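Local coordinates for protein AtFKBP42 (Arabidopsis thaliana, PDB 2F4E) that is an FKBP-type immunophilin involved in the regulation of MDR-type ABC transporters and probably catalyses cis-trans isomerization of proline peptide bonds, at residues V36-D41 and R75-N80; K84-W89 and S139-P144; I111-M116 and Y151-I156. All coordinates share one frame; numbering follows the deposited sequence.

Interaction 1. Residues V36-D41 and R75-N80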
loop_
_atom_site.group_PDB
_atom_site.type_symbol
_atom_site.label_atom_id
_atom_site.label_comp_id
_atom_site.label_asym_id
_atom_site.label_seq_id
_atom_site.Cartn_x
_atom_site.Cartn_y
_atom_site.Cartn_z
ATOM N N VAL A 36 -5.866 11.110 -9.547
ATOM C CA VAL A 36 -7.046 11.248 -8.691
ATOM C C VAL A 36 -7.296 9.969 -7.887
ATOM O O VAL A 36 -7.505 8.898 -8.453
ATOM C CB VAL A 36 -8.297 11.535 -9.548
ATOM C CG1 VAL A 36 -9.527 11.617 -8.689
ATOM C CG2 VAL A 36 -8.105 12.812 -10.340
ATOM N N PRO A 37 -7.275 10.064 -6.553
ATOM C CA PRO A 37 -7.511 8.868 -5.735
ATOM C C PRO A 37 -8.955 8.387 -5.935
ATOM O O PRO A 37 -9.904 9.067 -5.528
ATOM C CB PRO A 37 -7.230 9.361 -4.317
ATOM C CG PRO A 37 -7.616 10.814 -4.380
ATOM C CD PRO A 37 -7.060 11.255 -5.713
ATOM N N PRO A 38 -9.133 7.214 -6.573
ATOM C CA PRO A 38 -10.442 6.604 -6.862
ATOM C C PRO A 38 -11.449 6.617 -5.717
ATOM O O PRO A 38 -11.120 6.293 -4.578
ATOM C CB PRO A 38 -10.087 5.178 -7.292
ATOM C CG PRO A 38 -8.723 4.928 -6.587
ATOM C CD PRO A 38 -8.038 6.249 -6.793
ATOM N N LYS A 39 -12.679 7.018 -6.028
ATOM C CA LYS A 39 -13.728 7.037 -5.025
ATOM C C LYS A 39 -14.211 5.605 -4.937
ATOM O O LYS A 39 -14.364 4.939 -5.956
ATOM C CB LYS A 39 -14.870 7.963 -5.458
ATOM N N VAL A 40 -14.398 5.119 -3.718
ATOM C CA VAL A 40 -14.878 3.765 -3.479
ATOM C C VAL A 40 -15.682 3.795 -2.182
ATOM O O VAL A 40 -15.119 3.887 -1.083
ATOM C CB VAL A 40 -13.719 2.769 -3.362
ATOM C CG1 VAL A 40 -14.240 1.428 -2.855
ATOM C CG2 VAL A 40 -13.066 2.580 -4.735
ATOM N N ASP A 41 -17.002 3.715 -2.332
ATOM C CA ASP A 41 -17.926 3.775 -1.206
ATOM C C ASP A 41 -17.898 2.611 -0.216
ATOM O O ASP A 41 -17.842 2.835 0.995
ATOM C CB ASP A 41 -19.342 3.996 -1.735
ATOM C CG ASP A 41 -19.417 5.199 -2.668
ATOM O OD1 ASP A 41 -18.676 6.182 -2.405
ATOM O OD2 ASP A 41 -20.204 5.164 -3.645
ATOM N N ARG A 75 0.222 4.338 -5.828
ATOM C CA ARG A 75 0.221 5.789 -5.699
ATOM C C ARG A 75 0.007 6.048 -4.223
ATOM O O ARG A 75 -0.651 5.259 -3.541
ATOM C CB ARG A 75 -0.915 6.431 -6.493
ATOM C CG ARG A 75 -0.803 6.271 -7.988
ATOM C CD ARG A 75 -1.857 7.106 -8.696
ATOM N NE ARG A 75 -1.780 6.951 -10.144
ATOM C CZ ARG A 75 -2.383 5.997 -10.844
ATOM N NH1 ARG A 75 -3.141 5.090 -10.240
ATOM N NH2 ARG A 75 -2.193 5.934 -12.155
ATOM N N ALA A 76 0.571 7.135 -3.720
ATOM C CA ALA A 76 0.414 7.450 -2.316
ATOM C C ALA A 76 -0.012 8.897 -2.152
ATOM O O ALA A 76 0.515 9.793 -2.815
ATOM C CB ALA A 76 1.707 7.186 -1.575
ATOM N N TRP A 77 -0.969 9.114 -1.263
ATOM C CA TRP A 77 -1.506 10.443 -1.009
ATOM C C TRP A 77 -1.585 10.667 0.497
ATOM O O TRP A 77 -1.955 9.755 1.247
ATOM C CB TRP A 77 -2.937 10.551 -1.547
ATOM C CG TRP A 77 -3.116 10.610 -3.020
ATOM C CD1 TRP A 77 -3.027 11.720 -3.809
ATOM C CD2 TRP A 77 -3.471 9.528 -3.884
ATOM N NE1 TRP A 77 -3.307 11.398 -5.109
ATOM C CE2 TRP A 77 -3.581 10.059 -5.186
ATOM C CE3 TRP A 77 -3.707 8.159 -3.686
ATOM C CZ2 TRP A 77 -3.916 9.274 -6.283
ATOM C CZ3 TRP A 77 -4.041 7.383 -4.777
ATOM C CH2 TRP A 77 -4.142 7.943 -6.061
ATOM N N THR A 78 -1.235 11.869 0.940
ATOM C CA THR A 78 -1.354 12.212 2.349
ATOM C C THR A 78 -2.851 12.469 2.477
ATOM O O THR A 78 -3.446 13.150 1.638
ATOM C CB THR A 78 -0.613 13.502 2.702
ATOM O OG1 THR A 78 -0.864 14.502 1.704
ATOM C CG2 THR A 78 0.885 13.246 2.800
ATOM N N LYS A 79 -3.464 11.905 3.504
ATOM C CA LYS A 79 -4.902 12.056 3.721
ATOM C C LYS A 79 -5.395 13.471 3.939
ATOM O O LYS A 79 -6.434 13.831 3.433
ATOM C CB LYS A 79 -5.330 11.203 4.913
ATOM C CG LYS A 79 -5.359 9.723 4.658
ATOM C CD LYS A 79 -6.730 9.279 4.200
ATOM C CE LYS A 79 -6.901 7.784 4.383
ATOM N NZ LYS A 79 -8.347 7.407 4.344
ATOM N N ASN A 80 -4.643 14.285 4.659
ATOM C CA ASN A 80 -5.158 15.611 4.925
ATOM C C ASN A 80 -4.928 16.779 3.981
ATOM O O ASN A 80 -5.318 17.916 4.290
ATOM C CB ASN A 80 -4.845 16.021 6.364
ATOM C CG ASN A 80 -5.894 15.498 7.343
ATOM O OD1 ASN A 80 -5.838 14.348 7.787
ATOM N ND2 ASN A 80 -6.874 16.338 7.661
#
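Pro37 sits over one face of the Trp77 indole, and this proline-on-indole CH-pi packing carries the contact. Pro37 CB stands 3.5 Å from the centroid of the six-membered ring of Trp77, only 2° off the ring normal, so it looks almost straight down on that ring. The rest of the pyrrolidine spreads across the same indole. Pro37 CA comes to 3.5 Å from Trp77 CH2, and Pro37 N lies 3.5 Å from Trp77 CZ2. Further back, Pro37 CD meets Trp77 CE2 at 3.7 Å. Pro37 CG is the pyrrolidine atom held farthest off. Trp77 has its own CG anti to the carbonyl carbon (chi1 -72°), which helps turn the indole toward the loop.

The other contacts are looser. Pro38 CD reaches Trp77 CH2 at 4.3 Å. Val36 adds a backbone contact, its carbonyl carbon lying obliquely to the ring at 3.8 Å from Trp77 CZ2, while its side chain points away.

No hydrogen bond joins the two segments. Polar help comes from next door: Trp77 NE1 makes a weak hydrogen bond to the carbonyl of Asn35, the residue before Val36.

The contact lays the extended N-terminal segment against strand 69-78. Trp77 is on the sheet face turned away from helix 107-113, the outer side of the curled antiparallel sheet of the FKBP fold.

Interaction 2. Residues K84-W89 and S139-P144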
loop_
_atom_site.group_PDB
_atom_site.type_symbol
_atom_site.label_atom_id
_atom_site.label_comp_id
_atom_site.label_asym_id
_atom_site.label_seq_id
_atom_site.Cartn_x
_atom_site.Cartn_y
_atom_site.Cartn_z
ATOM N N LYS A 84 -0.384 13.953 -3.848
ATOM C CA LYS A 84 0.218 12.729 -4.366
ATOM C C LYS A 84 1.737 12.868 -4.292
ATOM O O LYS A 84 2.330 13.667 -5.019
ATOM C CB LYS A 84 -0.211 12.498 -5.820
ATOM C CG LYS A 84 -0.027 11.080 -6.308
ATOM C CD LYS A 84 -0.340 10.944 -7.792
ATOM C CE LYS A 84 0.719 11.625 -8.646
ATOM N NZ LYS A 84 0.601 11.300 -10.093
ATOM N N PHE A 85 2.371 12.089 -3.422
ATOM C CA PHE A 85 3.820 12.166 -3.290
ATOM C C PHE A 85 4.537 10.928 -3.827
ATOM O O PHE A 85 5.757 10.798 -3.703
ATOM C CB PHE A 85 4.190 12.417 -1.827
ATOM C CG PHE A 85 3.870 11.276 -0.905
ATOM C CD1 PHE A 85 4.780 10.247 -0.707
ATOM C CD2 PHE A 85 2.659 11.239 -0.224
ATOM C CE1 PHE A 85 4.496 9.200 0.179
ATOM C CE2 PHE A 85 2.363 10.203 0.661
ATOM C CZ PHE A 85 3.281 9.174 0.861
ATOM N N GLU A 86 3.781 10.020 -4.431
ATOM C CA GLU A 86 4.367 8.807 -5.005
ATOM C C GLU A 86 3.407 8.262 -6.063
ATOM O O GLU A 86 2.192 8.272 -5.856
ATOM C CB GLU A 86 4.596 7.764 -3.909
ATOM C CG GLU A 86 5.953 7.067 -3.962
ATOM C CD GLU A 86 6.836 7.367 -2.741
ATOM O OE1 GLU A 86 7.053 8.553 -2.419
ATOM O OE2 GLU A 86 7.332 6.422 -2.089
ATOM N N ASP A 87 3.956 7.799 -7.186
ATOM C CA ASP A 87 3.175 7.263 -8.303
ATOM C C ASP A 87 4.088 6.415 -9.183
ATOM O O ASP A 87 4.692 6.920 -10.127
ATOM C CB ASP A 87 2.604 8.413 -9.141
ATOM C CG ASP A 87 1.475 7.974 -10.061
ATOM O OD1 ASP A 87 1.581 6.910 -10.700
ATOM O OD2 ASP A 87 0.476 8.708 -10.158
ATOM N N THR A 88 4.199 5.125 -8.870
ATOM C CA THR A 88 5.051 4.236 -9.653
ATOM C C THR A 88 4.582 4.053 -11.086
ATOM O O THR A 88 5.389 3.754 -11.947
ATOM C CB THR A 88 5.201 2.847 -8.989
ATOM O OG1 THR A 88 3.930 2.187 -8.953
ATOM C CG2 THR A 88 5.775 3.000 -7.568
ATOM N N TRP A 89 3.288 4.227 -11.346
ATOM C CA TRP A 89 2.775 4.108 -12.711
ATOM C C TRP A 89 3.315 5.244 -13.566
ATOM O O TRP A 89 3.746 5.024 -14.688
ATOM C CB TRP A 89 1.249 4.157 -12.741
ATOM C CG TRP A 89 0.584 2.854 -12.437
ATOM C CD1 TRP A 89 0.551 1.737 -13.226
ATOM C CD2 TRP A 89 -0.178 2.541 -11.269
ATOM N NE1 TRP A 89 -0.188 0.756 -12.620
ATOM C CE2 TRP A 89 -0.649 1.221 -11.411
ATOM C CE3 TRP A 89 -0.511 3.251 -10.105
ATOM C CZ2 TRP A 89 -1.434 0.590 -10.445
ATOM C CZ3 TRP A 89 -1.291 2.626 -9.137
ATOM C CH2 TRP A 89 -1.743 1.306 -9.315
ATOM N N SER A 139 11.865 15.756 2.866
ATOM C CA SER A 139 11.671 15.946 1.432
ATOM C C SER A 139 11.938 14.673 0.639
ATOM O O SER A 139 12.612 13.763 1.109
ATOM C CB SER A 139 12.582 17.061 0.920
ATOM O OG SER A 139 13.945 16.687 1.016
ATOM N N PHE A 140 11.412 14.636 -0.579
ATOM C CA PHE A 140 11.558 13.501 -1.467
ATOM C C PHE A 140 11.307 12.175 -0.736
ATOM O O PHE A 140 12.171 11.312 -0.681
ATOM C CB PHE A 140 12.949 13.530 -2.106
ATOM C CG PHE A 140 13.194 14.743 -2.969
ATOM C CD1 PHE A 140 12.425 14.971 -4.101
ATOM C CD2 PHE A 140 14.171 15.677 -2.625
ATOM C CE1 PHE A 140 12.617 16.109 -4.874
ATOM C CE2 PHE A 140 14.372 16.827 -3.399
ATOM C CZ PHE A 140 13.595 17.041 -4.520
ATOM N N PRO A 141 10.090 11.988 -0.199
ATOM C CA PRO A 141 8.987 12.941 -0.265
ATOM C C PRO A 141 8.832 13.811 0.986
ATOM O O PRO A 141 9.402 13.539 2.046
ATOM C CB PRO A 141 7.792 12.027 -0.467
ATOM C CG PRO A 141 8.101 10.942 0.488
ATOM C CD PRO A 141 9.595 10.684 0.281
ATOM N N ASN A 142 8.055 14.871 0.843
ATOM C CA ASN A 142 7.795 15.741 1.969
ATOM C C ASN A 142 6.476 15.264 2.556
ATOM O O ASN A 142 5.424 15.439 1.949
ATOM C CB ASN A 142 7.685 17.202 1.528
ATOM C CG ASN A 142 6.990 18.076 2.564
ATOM O OD1 ASN A 142 5.886 18.560 2.330
ATOM N ND2 ASN A 142 7.634 18.280 3.712
ATOM N N VAL A 143 6.543 14.619 3.715
ATOM C CA VAL A 143 5.348 14.130 4.381
ATOM C C VAL A 143 5.276 14.757 5.755
ATOM O O VAL A 143 6.225 14.661 6.528
ATOM C CB VAL A 143 5.363 12.594 4.544
ATOM C CG1 VAL A 143 4.166 12.149 5.374
ATOM C CG2 VAL A 143 5.333 11.930 3.187
ATOM N N PRO A 144 4.154 15.430 6.067
ATOM C CA PRO A 144 3.938 16.088 7.362
ATOM C C PRO A 144 3.974 15.102 8.519
ATOM O O PRO A 144 3.864 13.897 8.321
ATOM C CB PRO A 144 2.553 16.713 7.203
ATOM C CG PRO A 144 2.483 17.014 5.748
ATOM C CD PRO A 144 3.058 15.757 5.136
#
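Phe85 meets Pro141 and Val143 with its ring, and these two contacts form the tight part of the interface. Pro141 CB lies 3.5 Å from Phe85 CD1, and Pro141 CG is almost as near that atom. The proline comes in obliquely. Val143 instead covers a face: its CG2 stands 4.0 Å from the centroid of the Phe85 ring, 6° off the normal and so over the middle. With chi1 at 67° the Phe85 ring sits over its own backbone, flanked by N and C, and Val143 can lie over its face. A cis peptide bond precedes Pro141 and shapes the loop where it meets the ring. With an alanine here the ring is gone, and Pro141 and Val143 would probably lose their packing partner, with a gap between strand and loop.

The other parts are looser. Glu86 OE1 only brushes Pro141 CG, at 3.9 Å. The polar partner of this carboxylate is Tyr74, whose OH is hydrogen-bonded to Glu86 OE2. Phe140 and Asn142 are exposed, and both point away from strand 84-87.

No hydrogen bond crosses between the segments. In FKBP domains the loop ahead of the last strand flanks the proline-binding pocket, and 139-144 probably belongs to that loop. Around the contact, Tyr132 packs on Phe85, Pro141 and Val143. Phe85 also touches Ala76 of strand 69-78 and Leu149 of strand 149-158.

Interaction 3. Residues I111-M116 and Y151-I156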
loop_
_atom_site.group_PDB
_atom_site.type_symbol
_atom_site.label_atom_id
_atom_site.label_comp_id
_atom_site.label_asym_id
_atom_site.label_seq_id
_atom_site.Cartn_x
_atom_site.Cartn_y
_atom_site.Cartn_z
ATOM N N ILE A 111 1.491 -4.542 5.222
ATOM C CA ILE A 111 0.386 -5.218 5.881
ATOM C C ILE A 111 -0.801 -5.338 4.927
ATOM O O ILE A 111 -1.475 -6.366 4.888
ATOM C CB ILE A 111 -0.027 -4.460 7.159
ATOM C CG1 ILE A 111 1.064 -4.632 8.228
ATOM C CG2 ILE A 111 -1.363 -4.969 7.651
ATOM C CD1 ILE A 111 0.899 -3.755 9.438
ATOM N N GLY A 112 -1.034 -4.293 4.144
ATOM C CA GLY A 112 -2.128 -4.326 3.198
ATOM C C GLY A 112 -1.825 -5.307 2.093
ATOM O O GLY A 112 -2.664 -6.136 1.773
ATOM N N VAL A 113 -0.624 -5.214 1.525
ATOM C CA VAL A 113 -0.189 -6.094 0.443
ATOM C C VAL A 113 -0.318 -7.554 0.830
ATOM O O VAL A 113 -0.758 -8.381 0.036
ATOM C CB VAL A 113 1.292 -5.808 0.051
ATOM C CG1 VAL A 113 1.833 -6.933 -0.787
ATOM C CG2 VAL A 113 1.389 -4.494 -0.722
ATOM N N ALA A 114 0.078 -7.859 2.057
ATOM C CA ALA A 114 0.024 -9.223 2.564
ATOM C C ALA A 114 -1.381 -9.806 2.495
ATOM O O ALA A 114 -1.550 -11.019 2.578
ATOM C CB ALA A 114 0.542 -9.272 4.017
ATOM N N SER A 115 -2.384 -8.949 2.335
ATOM C CA SER A 115 -3.769 -9.404 2.293
ATOM C C SER A 115 -4.307 -9.450 0.875
ATOM O O SER A 115 -5.464 -9.786 0.654
ATOM C CB SER A 115 -4.646 -8.466 3.125
ATOM O OG SER A 115 -5.021 -7.331 2.365
ATOM N N MET A 116 -3.463 -9.121 -0.089
ATOM C CA MET A 116 -3.891 -9.088 -1.472
ATOM C C MET A 116 -3.524 -10.308 -2.310
ATOM O O MET A 116 -2.579 -11.042 -2.014
ATOM C CB MET A 116 -3.335 -7.824 -2.141
ATOM C CG MET A 116 -3.828 -6.525 -1.531
ATOM S SD MET A 116 -3.032 -5.069 -2.213
ATOM C CE MET A 116 -4.078 -4.733 -3.576
ATOM N N TYR A 151 -3.235 4.656 -0.029
ATOM C CA TYR A 151 -2.490 3.978 -1.075
ATOM C C TYR A 151 -3.449 3.323 -2.046
ATOM O O TYR A 151 -4.493 2.810 -1.666
ATOM C CB TYR A 151 -1.589 2.884 -0.511
ATOM C CG TYR A 151 -0.449 3.332 0.364
ATOM C CD1 TYR A 151 0.713 3.872 -0.178
ATOM C CD2 TYR A 151 -0.504 3.138 1.740
ATOM C CE1 TYR A 151 1.798 4.188 0.641
ATOM C CE2 TYR A 151 0.562 3.448 2.558
ATOM C CZ TYR A 151 1.701 3.969 2.012
ATOM O OH TYR A 151 2.731 4.255 2.859
ATOM N N GLU A 152 -3.086 3.370 -3.314
ATOM C CA GLU A 152 -3.861 2.732 -4.352
ATOM C C GLU A 152 -2.814 1.768 -4.865
ATOM O O GLU A 152 -1.910 2.156 -5.611
ATOM C CB GLU A 152 -4.258 3.722 -5.444
ATOM C CG GLU A 152 -5.147 3.099 -6.508
ATOM C CD GLU A 152 -5.263 3.931 -7.784
ATOM O OE1 GLU A 152 -4.770 5.072 -7.837
ATOM O OE2 GLU A 152 -5.872 3.429 -8.753
ATOM N N VAL A 153 -2.911 0.518 -4.436
ATOM C CA VAL A 153 -1.928 -0.471 -4.844
ATOM C C VAL A 153 -2.426 -1.637 -5.695
ATOM O O VAL A 153 -3.503 -2.184 -5.474
ATOM C CB VAL A 153 -1.191 -1.043 -3.609
ATOM C CG1 VAL A 153 -2.198 -1.533 -2.586
ATOM C CG2 VAL A 153 -0.276 -2.178 -4.027
ATOM N N GLU A 154 -1.621 -2.004 -6.682
ATOM C CA GLU A 154 -1.942 -3.125 -7.540
ATOM C C GLU A 154 -0.751 -4.071 -7.547
ATOM O O GLU A 154 0.352 -3.702 -7.966
ATOM C CB GLU A 154 -2.263 -2.677 -8.969
ATOM C CG GLU A 154 -2.525 -3.865 -9.874
ATOM C CD GLU A 154 -3.002 -3.483 -11.255
ATOM O OE1 GLU A 154 -3.347 -2.304 -11.470
ATOM O OE2 GLU A 154 -3.022 -4.380 -12.125
ATOM N N VAL A 155 -0.987 -5.288 -7.072
ATOM C CA VAL A 155 0.051 -6.299 -7.001
ATOM C C VAL A 155 0.268 -6.990 -8.342
ATOM O O VAL A 155 -0.629 -7.628 -8.882
ATOM C CB VAL A 155 -0.295 -7.374 -5.939
ATOM C CG1 VAL A 155 0.847 -8.348 -5.792
ATOM C CG2 VAL A 155 -0.606 -6.719 -4.605
ATOM N N ILE A 156 1.466 -6.838 -8.886
ATOM C CA ILE A 156 1.811 -7.477 -10.146
ATOM C C ILE A 156 1.937 -8.985 -9.887
ATOM O O ILE A 156 1.727 -9.802 -10.788
ATOM C CB ILE A 156 3.150 -6.916 -10.694
ATOM C CG1 ILE A 156 3.001 -5.422 -10.970
ATOM C CG2 ILE A 156 3.565 -7.662 -11.949
ATOM C CD1 ILE A 156 4.196 -4.794 -11.590
#
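Met116 pushes its thioether into the hollow between Val153 and Val155, two valines on the same face of strand 149-158. The sulfur is the bump. Met116 SD lies 3.7 Å from Val153 CG1 and 3.8 Å from Val155 CG2, so one methyl from each valine forms a wall of the notch. Nearer the backbone, Met116 CB also touches Val155 CG2, at 3.8 Å. The methionine is extended as far as the sulfur and then bends (chi3 88°). That bend brings the methyl down onto the strand backbone, with Met116 CE 3.2 Å from Val153 O. Val113 closes the helix side more loosely, its CG2 meeting Val153 CG2 at 4.4 Å.

Met116 is the last residue of a type I beta turn from Val113, which probably helps to place its side chain. The turn is closed by Met116 N to Val113 O at 2.8 Å. Gly112 O is gripped twice, by Ser115 N and by Ser115 OG. Beyond the segments, Val153 also packs on Leu72 and Val124.

All four touching residues are buried. This is the hydrophobic core of the FKBP fold, where a short helix rests in the concave side of a curled antiparallel sheet.

From the N terminus, interaction 1 comes first. Strand 69-78 returns to the leading loop at 36-41, closing the first loop before the others open. Interaction 2 opens next, at 84-89. Interaction 3 opens at 111-116, ahead of the 139-144 segment that completes interaction 2, and ends at 151-156. Interactions 2 and 3 therefore cross. All three reach one sheet. Interaction 1 adds the N-terminal segment, interaction 2 the loop before the last strand, and interaction 3 the helix end. Arg75 links them through salt bridges, NE to Asp87 OD2 and NH1 to Glu152 OE1. Trp89 of interaction 2 also packs on Glu152 and Glu154 of interaction 3.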